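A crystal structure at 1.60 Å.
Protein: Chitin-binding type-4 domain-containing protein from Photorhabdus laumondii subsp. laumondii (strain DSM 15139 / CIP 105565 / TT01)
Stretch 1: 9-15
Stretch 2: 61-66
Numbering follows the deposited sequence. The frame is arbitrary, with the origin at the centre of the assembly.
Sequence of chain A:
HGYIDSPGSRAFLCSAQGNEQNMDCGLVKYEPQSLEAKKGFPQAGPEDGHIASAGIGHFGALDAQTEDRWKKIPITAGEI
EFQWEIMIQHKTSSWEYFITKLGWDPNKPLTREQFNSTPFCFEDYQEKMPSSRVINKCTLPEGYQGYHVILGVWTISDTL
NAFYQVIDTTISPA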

ATOM      1  N   SER A   9      -4.590   5.637   1.197  1.00 12.07           N
ATOM      2  CA  SER A   9      -3.964   4.881   0.120  1.00 12.54           C
ATOM      3  C   SER A   9      -4.507   5.326  -1.232  1.00 14.53           C
ATOM      4  O   SER A   9      -5.521   6.021  -1.325  1.00 11.73           O
ATOM      5  CB  SER A   9      -4.206   3.387   0.292  1.00 13.52           C
ATOM      6  OG  SER A   9      -5.549   3.076  -0.065  1.00 11.85           O
ATOM      7  N   ARG A  10      -3.820   4.886  -2.292  1.00 13.05           N
ATOM      8  CA  ARG A  10      -4.215   5.258  -3.645  1.00 11.97           C
ATOM      9  C   ARG A  10      -5.626   4.781  -3.942  1.00 11.64           C
ATOM     10  O   ARG A  10      -6.440   5.531  -4.501  1.00 12.48           O
ATOM     11  CB  ARG A  10      -3.207   4.679  -4.643  1.00 11.88           C
ATOM     12  CG  ARG A  10      -3.445   5.075  -6.110  1.00 11.90           C
ATOM     13  CD  ARG A  10      -2.462   4.375  -7.012  1.00 12.50           C
ATOM     14  NE  ARG A  10      -1.103   4.857  -6.809  1.00 12.29           N
ATOM     15  CZ  ARG A  10      -0.033   4.341  -7.407  1.00 12.84           C
ATOM     16  NH1 ARG A  10      -0.165   3.306  -8.227  1.00 13.13           N
ATOM     17  NH2 ARG A  10       1.179   4.837  -7.168  1.00 12.84           N
ATOM     18  N   ALA A  11      -5.947   3.540  -3.545  1.00 15.36           N
ATOM     19  CA  ALA A  11      -7.298   3.020  -3.723  1.00 11.65           C
ATOM     20  C   ALA A  11      -8.308   3.742  -2.839  1.00 11.60           C
ATOM     21  O   ALA A  11      -9.440   4.020  -3.274  1.00 11.62           O
ATOM     22  CB  ALA A  11      -7.320   1.517  -3.436  1.00 11.78           C
ATOM     23  N   PHE A  12      -7.935   4.032  -1.590  1.00 11.62           N
ATOM     24  CA  PHE A  12      -8.840   4.751  -0.704  1.00 11.65           C
ATOM     25  C   PHE A  12      -9.212   6.105  -1.287  1.00 14.62           C
ATOM     26  O   PHE A  12     -10.384   6.500  -1.270  1.00 11.77           O
ATOM     27  CB  PHE A  12      -8.211   4.926   0.682  1.00 11.76           C
ATOM     28  CG  PHE A  12      -8.970   5.886   1.561  1.00 11.88           C
ATOM     29  CD1 PHE A  12     -10.228   5.548   2.047  1.00 16.59           C
ATOM     30  CD2 PHE A  12      -8.458   7.138   1.856  1.00 16.97           C
ATOM     31  CE1 PHE A  12     -10.940   6.422   2.842  1.00 14.13           C
ATOM     32  CE2 PHE A  12      -9.174   8.028   2.649  1.00 16.20           C
ATOM     33  CZ  PHE A  12     -10.411   7.656   3.152  1.00 16.53           C
ATOM     34  N   LEU A  13      -8.227   6.823  -1.827  1.00 11.61           N
ATOM     35  CA  LEU A  13      -8.496   8.143  -2.383  1.00 11.66           C
ATOM     36  C   LEU A  13      -9.353   8.068  -3.640  1.00 15.66           C
ATOM     37  O   LEU A  13      -9.993   9.061  -4.001  1.00 13.77           O
ATOM     38  CB  LEU A  13      -7.178   8.864  -2.677  1.00 13.50           C
ATOM     39  CG  LEU A  13      -6.311   9.162  -1.450  1.00 15.46           C
ATOM     40  CD1 LEU A  13      -5.040   9.848  -1.885  1.00 16.64           C
ATOM     41  CD2 LEU A  13      -7.053  10.007  -0.439  1.00 13.63           C
ATOM     42  N   CYS A  14      -9.390   6.913  -4.305  1.00 12.53           N
ATOM     43  CA  CYS A  14     -10.316   6.716  -5.415  1.00 13.18           C
ATOM     44  C   CYS A  14     -11.760   6.622  -4.949  1.00 15.15           C
ATOM     45  O   CYS A  14     -12.672   6.895  -5.734  1.00 14.99           O
ATOM     46  CB  CYS A  14      -9.973   5.432  -6.171  1.00 12.56           C
ATOM     47  SG  CYS A  14      -8.436   5.392  -7.094  1.00 13.04           S
ATOM     48  N   SER A  15     -11.991   6.260  -3.689  1.00 13.88           N
ATOM     49  CA  SER A  15     -13.318   5.903  -3.218  1.00 14.94           C
ATOM     50  C   SER A  15     -14.125   7.141  -2.830  1.00 20.65           C
ATOM     51  O   SER A  15     -13.597   8.246  -2.647  1.00 15.55           O
ATOM     52  CB  SER A  15     -13.223   4.947  -2.023  1.00 16.25           C
ATOM     53  OG  SER A  15     -12.763   5.634  -0.871  1.00 16.02           O
ATOM     54  N   ALA A  61      -6.206   0.171 -13.531  1.00 12.13           N
ATOM     55  CA  ALA A  61      -5.983   1.618 -13.566  1.00 13.73           C
ATOM     56  C   ALA A  61      -4.931   2.046 -12.550  1.00 12.92           C
ATOM     57  O   ALA A  61      -4.198   3.010 -12.784  1.00 14.48           O
ATOM     58  CB  ALA A  61      -7.289   2.371 -13.316  1.00 15.68           C
ATOM     59  N   LEU A  62      -4.834   1.338 -11.427  1.00 10.30           N
ATOM     60  CA  LEU A  62      -3.867   1.707 -10.403  1.00 12.21           C
ATOM     61  C   LEU A  62      -2.425   1.492 -10.845  1.00 12.93           C
ATOM     62  O   LEU A  62      -1.513   2.008 -10.194  1.00 14.74           O
ATOM     63  CB  LEU A  62      -4.112   0.911  -9.117  1.00 12.12           C
ATOM     64  CG  LEU A  62      -5.470   1.126  -8.453  1.00 13.68           C
ATOM     65  CD1 LEU A  62      -5.567   0.314  -7.166  1.00 13.30           C
ATOM     66  CD2 LEU A  62      -5.700   2.607  -8.179  1.00 18.20           C
ATOM     67  N   ASP A  63      -2.197   0.749 -11.922  1.00 12.56           N
ATOM     68  CA  ASP A  63      -0.832   0.442 -12.330  1.00 12.94           C
ATOM     69  C   ASP A  63      -0.193   1.558 -13.136  1.00 11.82           C
ATOM     70  O   ASP A  63       1.008   1.494 -13.422  1.00 13.78           O
ATOM     71  CB  ASP A  63      -0.816  -0.874 -13.113  1.00 14.23           C
ATOM     72  CG  ASP A  63      -1.142  -2.058 -12.239  1.00 14.39           C
ATOM     73  OD1 ASP A  63      -0.732  -2.049 -11.051  1.00 15.05           O
ATOM     74  OD2 ASP A  63      -1.819  -2.991 -12.719  1.00 17.52           O
ATOM     75  N   ALA A  64      -0.960   2.578 -13.514  1.00 12.09           N
ATOM     76  CA  ALA A  64      -0.364   3.737 -14.155  1.00 13.49           C
ATOM     77  C   ALA A  64       0.658   4.346 -13.208  1.00 12.24           C
ATOM     78  O   ALA A  64       0.453   4.365 -11.993  1.00 13.26           O
ATOM     79  CB  ALA A  64      -1.447   4.760 -14.499  1.00 14.42           C
ATOM     80  N   GLN A  65       1.774   4.831 -13.758  1.00 12.68           N
ATOM     81  CA  GLN A  65       2.817   5.431 -12.926  1.00 13.58           C
ATOM     82  C   GLN A  65       3.449   6.593 -13.688  1.00 12.76           C
ATOM     83  O   GLN A  65       4.236   6.393 -14.620  1.00 13.61           O
ATOM     84  CB  GLN A  65       3.864   4.405 -12.504  1.00 13.27           C
ATOM     85  CG  GLN A  65       4.811   4.932 -11.433  1.00 14.34           C
ATOM     86  CD  GLN A  65       4.076   5.504 -10.237  1.00 15.09           C
ATOM     87  OE1 GLN A  65       3.293   4.809  -9.581  1.00 15.74           O
ATOM     88  NE2 GLN A  65       4.319   6.776  -9.949  1.00 14.11           N
ATOM     89  N   THR A  66       3.070   7.808 -13.300  1.00 12.84           N
ATOM     90  CA  THR A  66       3.718   9.038 -13.738  1.00 13.92           C
ATOM     91  C   THR A  66       3.786   9.961 -12.533  1.00 13.97           C
ATOM     92  O   THR A  66       3.068   9.774 -11.548  1.00 14.46           O
ATOM     93  CB  THR A  66       2.966   9.755 -14.878  1.00 14.49           C
ATOM     94  OG1 THR A  66       1.736  10.284 -14.366  1.00 17.36           O
ATOM     95  CG2 THR A  66       2.664   8.811 -16.038  1.00 14.53           C
TER
HETATM   96  O   HOH W   1       1.869   2.659 -10.150  1.00 12.41           O

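A short, weakly bonded helix at about residues 10-14 lies beside a 3-10 segment, 61-63, that gives way to loop at A64. The backbones come nearest at A11 and L62, whose CA atoms are 7.6 Å apart; no main-chain to main-chain hydrogen bond joins them, and the contact is made through side chains and the L62 carbonyl. Together the two stretches bury 228 Å², most of it on R10 and L62.

The helix is capped at its N-terminal end. S9 holds the N-cap position: its OG accepts from F12 N at 3.0 Å, satisfying an amide that the first turn would otherwise leave without a partner, while S9 O accepts from L13 N at 2.9 Å. Further along, C14 N reaches R10 O at 3.3 Å and, weakly, A11 O at 3.1 Å. F12 O accepts from S15 N at 2.9 Å and from S15 OG at 2.6 Å. In the other stretch, a weak bond of 3.3 Å from A64 N to A61 O closes the turn.

R10 carries the polar part of the contact. Its CA-to-CB bond points toward the other stretch, and chi1 and chi2, both t, extend the chain before chi3 (m) turns it. R10 NH1 lies 2.7 Å from L62 O, which sits at the guanidinium edge near its plane; the distance is short, but the N-H...O angle of 121° makes the hydrogen bond weak. R10 NH2 donates to Q65 OE1 at 3.2 Å and 139°. Both acceptors are uncharged amide oxygens, so the guanidinium is held here by hydrogen bonds rather than by a salt bridge. NE and NH2 are also bonded elsewhere in the structure.

Water 1 extends this network. It accepts from R10 NH1 at 2.9 Å and lies within donating range of A64 O at 2.9 Å and Q65 OE1 at 2.6 Å. The water sits between R10 NH1 and A64 O, which are 4.0 Å apart, without a settled choice of which acceptor receives its protons. Q65 brings the end of its side chain nearer although its CA-to-CB bond points sideways; its NE2 is satisfied elsewhere.

The apolar part centres on L62, in the m,t rotamer, whose side-chain end also approaches the helix from a sideways start. Its CD1 lies 4.3 Å from A11 CB, and its CD2 is 4.1 Å from C14 SG and 3.9 Å from R10 CD. L62 thus packs against the aliphatic part of R10 while its carbonyl meets the guanidinium.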